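Local coordinates for protein phosphoserine aminotransferase SerC (Cytophaga hutchinsonii ATCC 33406, PDB 3FFR) that probably catalyses the pyridoxal-phosphate-dependent transamination that yields 3-phosphoserine in serine biosynthesis, at residues Val354-Leu357 with Lys358-Gly362; Thr308-Pro311 with Gly312-Asn315; Ser346-Gln349 with Val350-Leu353. All coordinates share one frame; numbering follows the deposited sequence.

Contact 1. Residues Val354-Leu357 with Lys358-Gly362; sequences VQTL and KEKIG
Lys358 folds back along the turn that precedes it and lies against Val354. Its CB starts beside the backbone carbonyls, 3.4 Å from Val354 O. CG stands anti to its own carbonyl carbon (chi1 -69°), which brings it closer still, 3.0 Å from Val354 O. CD stays near the same oxygen and also meets a methyl, with 3.6 Å between Lys358 CD and Val354 CG1; the two side chains cross at a slant. The bend at chi3 then turns CE and NZ away from the turn. The aliphatic part of the lysine thus packs against the carbonyl oxygen that accepts from Lys358 N.

One residue on, Gln355 and Glu359 run alongside each other in the same direction, the amide and carboxylate planes only 6° apart. The closest approach of these side chains is of Glu359 OE2 to an aliphatic carbon, Gln355 CG, at 3.4 Å.

These are the last turns of helix 347-360, the C-terminal helix, and the chain end. Val354 and Leu357 pack on Tyr281 of helix 264-284, while Thr356 and Leu357 meet Leu318 of helix 311-318. The Thr356 hydroxyl is hydrogen-bonded to Lys352 O, and Lys360 NZ bonds a polyether molecule probably left from crystallisation.

Bonds from i+4 to i run as far as Ile361 N, among them Lys360 N to Thr356 O. Leu357 O is gripped twice, by Ile361 N and, one residue further, by Gly362 N, which lies in the carbonyl plane with an N-H...O angle of 167°. Beside this doubly held oxygen, Leu357 and Ile361 point the same way and touch through Leu357 CD2 and Ile361 CG1 at 3.9 Å. Gly362 has a positive phi, at which a CB would jam against the preceding carbonyl oxygen; its terminal O bonds Tyr281 OH and Ser285 OG.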
ATOM      1  N   VAL A 354      20.960  25.161 -11.529  1.00 28.42           N
ATOM      2  CA  VAL A 354      21.496  26.398 -10.932  1.00 28.32           C
ATOM      3  C   VAL A 354      21.927  27.383 -12.029  1.00 29.47           C
ATOM      4  O   VAL A 354      21.679  28.592 -11.955  1.00 31.51           O
ATOM      5  CB  VAL A 354      22.625  26.116  -9.918  1.00 30.65           C
ATOM      6  CG1 VAL A 354      23.331  27.422  -9.473  1.00 27.25           C
ATOM      7  CG2 VAL A 354      22.045  25.382  -8.690  1.00 28.09           C
ATOM      8  N   GLN A 355      22.537  26.853 -13.071  1.00 28.73           N
ATOM      9  CA  GLN A 355      23.020  27.716 -14.142  1.00 31.49           C
ATOM     10  C   GLN A 355      21.861  28.369 -14.862  1.00 31.30           C
ATOM     11  O   GLN A 355      21.918  29.543 -15.258  1.00 32.44           O
ATOM     12  CB  GLN A 355      23.870  26.937 -15.139  1.00 33.36           C
ATOM     13  CG  GLN A 355      24.141  27.694 -16.428  1.00 44.76           C
ATOM     14  CD  GLN A 355      24.823  26.807 -17.448  1.00 62.49           C
ATOM     15  OE1 GLN A 355      25.996  26.446 -17.285  1.00 71.21           O
ATOM     16  NE2 GLN A 355      24.085  26.438 -18.511  1.00 64.99           N
ATOM     17  N   THR A 356      20.799  27.597 -15.014  1.00 29.27           N
ATOM     18  CA  THR A 356      19.621  28.065 -15.733  1.00 29.94           C
ATOM     19  C   THR A 356      18.935  29.126 -14.891  1.00 30.26           C
ATOM     20  O   THR A 356      18.525  30.174 -15.392  1.00 30.15           O
ATOM     21  CB  THR A 356      18.679  26.905 -16.098  1.00 29.38           C
ATOM     22  OG1 THR A 356      19.390  25.963 -16.916  1.00 30.04           O
ATOM     23  CG2 THR A 356      17.462  27.406 -16.835  1.00 28.20           C
ATOM     24  N   LEU A 357      18.846  28.860 -13.590  1.00 29.34           N
ATOM     25  CA  LEU A 357      18.219  29.824 -12.683  1.00 27.23           C
ATOM     26  C   LEU A 357      19.006  31.141 -12.674  1.00 29.89           C
ATOM     27  O   LEU A 357      18.443  32.239 -12.682  1.00 30.07           O
ATOM     28  CB  LEU A 357      18.135  29.277 -11.268  1.00 28.61           C
ATOM     29  CG  LEU A 357      17.069  28.182 -11.086  1.00 27.56           C
ATOM     30  CD1 LEU A 357      17.183  27.585  -9.685  1.00 27.57           C
ATOM     31  CD2 LEU A 357      15.633  28.692 -11.328  1.00 30.56           C
ATOM     32  N   LYS A 358      20.317  31.008 -12.647  1.00 30.67           N
ATOM     33  CA  LYS A 358      21.185  32.187 -12.596  1.00 32.01           C
ATOM     34  C   LYS A 358      21.024  33.056 -13.809  1.00 33.13           C
ATOM     35  O   LYS A 358      20.991  34.297 -13.726  1.00 32.98           O
ATOM     36  CB  LYS A 358      22.649  31.776 -12.502  1.00 32.85           C
ATOM     37  CG  LYS A 358      22.994  31.150 -11.174  1.00 47.02           C
ATOM     38  CD  LYS A 358      24.341  30.458 -11.181  1.00 57.40           C
ATOM     39  CE  LYS A 358      25.486  31.406 -11.419  1.00 57.51           C
ATOM     40  NZ  LYS A 358      26.764  30.643 -11.290  1.00 62.99           N
ATOM     41  N   GLU A 359      20.917  32.377 -14.933  1.00 31.38           N
ATOM     42  CA  GLU A 359      20.871  33.039 -16.232  1.00 34.88           C
ATOM     43  C   GLU A 359      19.530  33.647 -16.542  1.00 34.69           C
ATOM     44  O   GLU A 359      19.469  34.754 -17.082  1.00 33.77           O
ATOM     45  CB  GLU A 359      21.283  32.082 -17.352  1.00 35.66           C
ATOM     46  CG  GLU A 359      22.758  31.693 -17.310  1.00 46.13           C
ATOM     47  CD  GLU A 359      23.182  30.784 -18.470  1.00 58.86           C
ATOM     48  OE1 GLU A 359      22.325  30.448 -19.311  1.00 65.64           O
ATOM     49  OE2 GLU A 359      24.377  30.403 -18.531  1.00 65.60           O
ATOM     50  N   LYS A 360      18.464  32.955 -16.150  1.00 32.65           N
ATOM     51  CA  LYS A 360      17.102  33.362 -16.509  1.00 31.93           C
ATOM     52  C   LYS A 360      16.301  34.040 -15.406  1.00 35.06           C
ATOM     53  O   LYS A 360      15.326  34.735 -15.681  1.00 35.80           O
ATOM     54  CB  LYS A 360      16.328  32.142 -17.004  1.00 34.19           C
ATOM     55  CG  LYS A 360      17.060  31.326 -18.086  1.00 36.62           C
ATOM     56  CD  LYS A 360      17.270  32.119 -19.381  1.00 39.08           C
ATOM     57  CE  LYS A 360      15.949  32.286 -20.120  1.00 43.78           C
ATOM     58  NZ  LYS A 360      16.086  33.155 -21.355  1.00 45.08           N
ATOM     59  N   ILE A 361      16.692  33.797 -14.153  1.00 35.47           N
ATOM     60  CA  ILE A 361      15.984  34.363 -13.002  1.00 34.35           C
ATOM     61  C   ILE A 361      16.865  35.351 -12.237  1.00 33.70           C
ATOM     62  O   ILE A 361      16.446  36.456 -11.866  1.00 36.02           O
ATOM     63  CB  ILE A 361      15.511  33.242 -12.019  1.00 34.91           C
ATOM     64  CG1 ILE A 361      14.624  32.210 -12.721  1.00 39.05           C
ATOM     65  CG2 ILE A 361      14.743  33.871 -10.868  1.00 35.78           C
ATOM     66  CD1 ILE A 361      13.377  32.809 -13.317  1.00 41.37           C
ATOM     67  N   GLY A 362      18.098  34.935 -11.988  1.00 31.79           N
ATOM     68  CA  GLY A 362      19.085  35.775 -11.318  1.00 30.72           C
ATOM     69  C   GLY A 362      19.056  35.796  -9.792  1.00 32.53           C
ATOM     70  O   GLY A 362      18.451  34.909  -9.143  1.00 31.00           O
ATOM     71  OXT GLY A 362      19.678  36.719  -9.198  1.00 31.61           O
TER

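Contact 2. Residues Thr308-Pro311 with Gly312-Asn315; sequences TMLP and GEIN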
ATOM      1  N   THR A 308      10.760  36.080  -4.801  1.00 29.95           N
ATOM      2  CA  THR A 308       9.990  37.280  -5.200  1.00 29.71           C
ATOM      3  C   THR A 308       9.180  37.056  -6.467  1.00 33.76           C
ATOM      4  O   THR A 308       8.385  37.908  -6.871  1.00 36.04           O
ATOM      5  CB  THR A 308      10.908  38.509  -5.435  1.00 29.24           C
ATOM      6  OG1 THR A 308      11.799  38.230  -6.523  1.00 31.82           O
ATOM      7  CG2 THR A 308      11.689  38.817  -4.186  1.00 30.96           C
HETATM    8  N   MSE A 309       9.444  35.926  -7.112  1.00 32.49           N
HETATM    9  CA  MSE A 309       8.754  35.554  -8.339  0.75 33.48           C
HETATM   10  C   MSE A 309       7.856  34.333  -8.086  1.00 35.18           C
HETATM   11  O   MSE A 309       8.196  33.421  -7.325  1.00 34.47           O
HETATM   12  CB  MSE A 309       9.762  35.188  -9.416  0.75 34.20           C
HETATM   13  CG  MSE A 309      10.748  36.220  -9.793  0.75 35.24           C
HETATM   14 SE   MSE A 309       9.993  37.439 -11.114  0.60 54.60          SE
HETATM   15  CE  MSE A 309       9.004  38.605  -9.899  0.75 34.91           C
ATOM     16  N   LEU A 310       6.718  34.310  -8.759  1.00 33.60           N
ATOM     17  CA  LEU A 310       5.788  33.177  -8.573  1.00 34.00           C
ATOM     18  C   LEU A 310       6.429  31.881  -9.042  1.00 33.31           C
ATOM     19  O   LEU A 310       7.030  31.841 -10.107  1.00 32.55           O
ATOM     20  CB  LEU A 310       4.499  33.391  -9.365  1.00 33.53           C
ATOM     21  CG  LEU A 310       3.622  34.561  -8.932  1.00 35.38           C
ATOM     22  CD1 LEU A 310       2.528  34.818  -9.997  1.00 36.32           C
ATOM     23  CD2 LEU A 310       3.023  34.287  -7.570  1.00 35.28           C
ATOM     24  N   PRO A 311       6.294  30.802  -8.248  1.00 33.00           N
ATOM     25  CA  PRO A 311       6.833  29.516  -8.676  1.00 31.15           C
ATOM     26  C   PRO A 311       6.334  29.078 -10.054  1.00 32.15           C
ATOM     27  O   PRO A 311       7.047  28.413 -10.810  1.00 32.93           O
ATOM     28  CB  PRO A 311       6.379  28.556  -7.550  1.00 32.76           C
ATOM     29  CG  PRO A 311       6.258  29.445  -6.313  1.00 32.21           C
ATOM     30  CD  PRO A 311       5.751  30.761  -6.871  1.00 34.67           C
ATOM     31  N   GLY A 312       5.115  29.472 -10.374  1.00 32.26           N
ATOM     32  CA  GLY A 312       4.497  29.110 -11.657  1.00 34.09           C
ATOM     33  C   GLY A 312       5.258  29.755 -12.803  1.00 32.61           C
ATOM     34  O   GLY A 312       5.465  29.157 -13.874  1.00 32.58           O
ATOM     35  N   GLU A 313       5.712  30.978 -12.542  1.00 33.52           N
ATOM     36  CA  GLU A 313       6.487  31.740 -13.538  1.00 33.91           C
ATOM     37  C   GLU A 313       7.878  31.155 -13.683  1.00 32.94           C
ATOM     38  O   GLU A 313       8.431  31.067 -14.782  1.00 32.78           O
ATOM     39  CB  GLU A 313       6.554  33.212 -13.195  1.00 36.25           C
ATOM     40  CG  GLU A 313       5.255  33.925 -13.457  1.00 47.22           C
ATOM     41  CD  GLU A 313       4.788  33.754 -14.904  1.00 56.43           C
ATOM     42  OE1 GLU A 313       5.643  33.810 -15.821  1.00 57.02           O
ATOM     43  OE2 GLU A 313       3.569  33.549 -15.114  1.00 61.54           O
ATOM     44  N   ILE A 314       8.444  30.744 -12.553  1.00 32.25           N
ATOM     45  CA  ILE A 314       9.767  30.142 -12.554  1.00 31.05           C
ATOM     46  C   ILE A 314       9.723  28.848 -13.367  1.00 31.17           C
ATOM     47  O   ILE A 314      10.594  28.575 -14.194  1.00 33.04           O
ATOM     48  CB  ILE A 314      10.285  29.873 -11.087  1.00 32.11           C
ATOM     49  CG1 ILE A 314      10.522  31.205 -10.350  1.00 30.14           C
ATOM     50  CG2 ILE A 314      11.563  29.033 -11.100  1.00 31.78           C
ATOM     51  CD1 ILE A 314      10.660  31.066  -8.813  1.00 27.59           C
ATOM     52  N   ASN A 315       8.711  28.037 -13.101  1.00 29.47           N
ATOM     53  CA  ASN A 315       8.583  26.749 -13.775  1.00 30.36           C
ATOM     54  C   ASN A 315       8.290  26.912 -15.277  1.00 32.23           C
ATOM     55  O   ASN A 315       8.704  26.097 -16.093  1.00 32.44           O
ATOM     56  CB  ASN A 315       7.579  25.830 -13.090  1.00 31.56           C
ATOM     57  CG  ASN A 315       8.216  25.113 -11.883  1.00 30.25           C
ATOM     58  OD1 ASN A 315       9.396  24.733 -11.953  1.00 30.73           O
ATOM     59  ND2 ASN A 315       7.454  24.936 -10.800  1.00 33.22           N
TER
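Ile314 reaches back from the first turn of helix 311-318 toward Met309 and Leu310, the residues leading into that turn. Leu310 is the N-cap, and Pro311 opens the helix, a place where its missing N-H costs no bond. With CG1 anti to the carbonyl carbon (chi1 -67°), the longer branch of Ile314 extends along the incoming chain: CG1 lies 4.2 Å from CB of Met309, a selenomethionine, and CD1 ends 3.7 Å from Met309 O. Replacing this isoleucine by alanine would probably leave Met309 CB without its apolar neighbour and open a gap against Ile337 of strand 336-340. Glu313 emerges on another side of the turn, its CG 4.2 Å from Leu310 CB before a bend at chi2 carries the carboxylate away. Leu310 O takes a good bond from Ile314 N and a weak one from Glu313 N. Asn315 lies beside the next carbonyl; its OD1 accepts from Val325 N of strand 323-327, while its backbone N donates to Pro311 O at 2.9 Å and its CB sits 3.5 Å from that same Pro311 O.

Contact 3. Residues Ser346-Gln349 with Val350-Leu353; sequences SLEQ and VHKL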
ATOM      1  N   SER A 346      21.460  14.100 -10.099  1.00 31.00           N
ATOM      2  CA  SER A 346      22.912  14.128 -10.243  1.00 30.93           C
ATOM      3  C   SER A 346      23.457  15.529 -10.120  1.00 30.82           C
ATOM      4  O   SER A 346      22.753  16.532 -10.260  1.00 30.14           O
ATOM      5  CB  SER A 346      23.349  13.594 -11.598  1.00 31.71           C
ATOM      6  OG  SER A 346      22.871  14.455 -12.626  1.00 30.85           O
ATOM      7  N   LEU A 347      24.751  15.552  -9.895  1.00 29.20           N
ATOM      8  CA  LEU A 347      25.503  16.801  -9.805  1.00 32.28           C
ATOM      9  C   LEU A 347      25.312  17.595 -11.091  1.00 33.76           C
ATOM     10  O   LEU A 347      25.091  18.814 -11.067  1.00 32.31           O
ATOM     11  CB  LEU A 347      26.980  16.511  -9.577  1.00 33.72           C
ATOM     12  CG  LEU A 347      27.892  17.738  -9.402  1.00 38.96           C
ATOM     13  CD1 LEU A 347      27.455  18.548  -8.194  1.00 34.99           C
ATOM     14  CD2 LEU A 347      29.351  17.295  -9.259  1.00 39.89           C
ATOM     15  N   GLU A 348      25.323  16.891 -12.219  1.00 33.55           N
ATOM     16  CA  GLU A 348      25.215  17.611 -13.490  0.50 33.79           C
ATOM     17  C   GLU A 348      23.834  18.193 -13.655  1.00 32.60           C
ATOM     18  O   GLU A 348      23.708  19.298 -14.167  1.00 31.06           O
ATOM     19  CB  GLU A 348      25.624  16.787 -14.713  0.50 34.35           C
ATOM     20  CG  GLU A 348      25.535  17.604 -16.021  0.50 41.14           C
ATOM     21  CD  GLU A 348      26.151  19.016 -15.932  0.50 44.25           C
ATOM     22  OE1 GLU A 348      27.335  19.168 -15.525  0.50 47.98           O
ATOM     23  OE2 GLU A 348      25.446  19.992 -16.296  0.50 40.38           O
ATOM     24  N   GLN A 349      22.822  17.470 -13.190  1.00 31.70           N
ATOM     25  CA  GLN A 349      21.439  17.959 -13.259  1.00 29.09           C
ATOM     26  C   GLN A 349      21.273  19.228 -12.395  1.00 29.67           C
ATOM     27  O   GLN A 349      20.669  20.213 -12.816  1.00 29.84           O
ATOM     28  CB  GLN A 349      20.445  16.883 -12.820  1.00 28.94           C
ATOM     29  CG  GLN A 349      20.269  15.775 -13.872  1.00 28.72           C
ATOM     30  CD  GLN A 349      19.476  14.580 -13.366  1.00 33.96           C
ATOM     31  OE1 GLN A 349      19.543  14.246 -12.190  1.00 33.16           O
ATOM     32  NE2 GLN A 349      18.759  13.897 -14.277  1.00 30.06           N
ATOM     33  N   VAL A 350      21.845  19.202 -11.194  1.00 29.47           N
ATOM     34  CA  VAL A 350      21.740  20.338 -10.272  1.00 28.58           C
ATOM     35  C   VAL A 350      22.509  21.536 -10.845  1.00 31.75           C
ATOM     36  O   VAL A 350      22.059  22.685 -10.775  1.00 31.27           O
ATOM     37  CB  VAL A 350      22.188  19.984  -8.835  1.00 28.16           C
ATOM     38  CG1 VAL A 350      22.277  21.220  -7.966  1.00 29.94           C
ATOM     39  CG2 VAL A 350      21.177  18.989  -8.216  1.00 25.49           C
ATOM     40  N   HIS A 351      23.658  21.236 -11.429  1.00 30.41           N
ATOM     41  CA  HIS A 351      24.463  22.259 -12.062  0.50 30.98           C
ATOM     42  C   HIS A 351      23.655  22.940 -13.157  1.00 31.89           C
ATOM     43  O   HIS A 351      23.688  24.161 -13.297  1.00 32.43           O
ATOM     44  CB  HIS A 351      25.753  21.681 -12.639  0.50 30.91           C
ATOM     45  CG  HIS A 351      26.717  22.730 -13.103  0.50 31.22           C
ATOM     46  ND1 HIS A 351      26.692  23.249 -14.377  0.50 33.64           N
ATOM     47  CD2 HIS A 351      27.714  23.372 -12.454  0.50 32.63           C
ATOM     48  CE1 HIS A 351      27.639  24.160 -14.500  0.50 27.88           C
ATOM     49  NE2 HIS A 351      28.270  24.258 -13.345  0.50 32.38           N
ATOM     50  N   LYS A 352      22.951  22.141 -13.940  1.00 29.94           N
ATOM     51  CA  LYS A 352      22.123  22.684 -15.027  1.00 28.94           C
ATOM     52  C   LYS A 352      21.005  23.536 -14.468  1.00 30.20           C
ATOM     53  O   LYS A 352      20.717  24.626 -14.966  1.00 28.14           O
ATOM     54  CB  LYS A 352      21.546  21.604 -15.931  1.00 31.24           C
ATOM     55  CG  LYS A 352      20.638  22.162 -17.044  1.00 32.95           C
ATOM     56  CD  LYS A 352      20.007  21.040 -17.878  1.00 35.21           C
ATOM     57  CE  LYS A 352      19.086  21.575 -19.010  1.00 38.88           C
ATOM     58  NZ  LYS A 352      18.378  20.488 -19.767  1.00 36.06           N
ATOM     59  N   LEU A 353      20.404  23.055 -13.384  1.00 30.12           N
ATOM     60  CA  LEU A 353      19.332  23.811 -12.733  1.00 27.55           C
ATOM     61  C   LEU A 353      19.839  25.178 -12.245  1.00 30.07           C
ATOM     62  O   LEU A 353      19.229  26.218 -12.523  1.00 30.98           O
ATOM     63  CB  LEU A 353      18.733  23.042 -11.535  1.00 28.93           C
ATOM     64  CG  LEU A 353      17.663  23.807 -10.739  1.00 28.97           C
ATOM     65  CD1 LEU A 353      16.381  24.060 -11.509  1.00 30.93           C
ATOM     66  CD2 LEU A 353      17.350  23.000  -9.426  1.00 31.80           C
TER
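Ser346 and Val350 are joined across the first turn of helix 347-360 by a bond from Val350 N to Ser346 O, 3.0 Å long. The oxygen has an apolar neighbour too: Val350 CG2 lies 3.6 Å from Ser346 O, placed there because this methyl stands beside the backbone N.

The polar groups ahead of that bond are paired reciprocally. Gln349 N donates to Ser346 OG at 3.1 Å, and Ser346 N donates to Gln349 OE1 at 2.8 Å with an N-H...O angle of 169°. The donor approaches OE1 tilted 23° from the amide plane. This is a capping box, with Ser346 as N-cap and a glutamine in the third helical position: one side chain satisfies an N-H left open by the first turn, and the other satisfies the backbone N of the cap itself. Gln349 reaches back because CG is anti to its carbonyl carbon (chi1 -74°) and the chain beyond is extended. The same side chain rests on Ile6 and Phe8 of strand 6-8.

Further along, the carbonyls find ordinary helical donors. Leu347 O takes His351 N at 2.8 Å, Glu348 O takes Lys352 N, and Gln349 O takes Leu353 N. At the ends of the side chains the contact is looser: the 4.0 Å approach of Glu348 OE2 to His351 ND1 belongs to one of two conformers of each residue and is doubtful. Lys352 runs fully extended away from the turn, and its NZ hydrogen-bonds Phe321 O, tying the helix to the loop before strand 323-327.

Overall arrangement
Contacts 3 and 1 follow one another on helix 347-360, their centres 12 Å apart: contact 3 holds its capped start, contact 1 its end at the chain terminus. Contact 2 comes earlier in sequence, where strand 302-307 passes into helix 311-318. It touches contact 1 directly, Leu357 CD2 lying 4.1 Å from Ile314 CG2, so the two helices pack against each other there. Contacts 2 and 3 do not touch; their nearest atoms are about 7 Å apart. All three have their centres on the same side of the chain's centre, 22 to 29 Å from it. None includes Lys191, which carries the pyridoxal phosphate; a bound polyether, probably from the crystallisation liquor, does however meet Lys360 in contact 1.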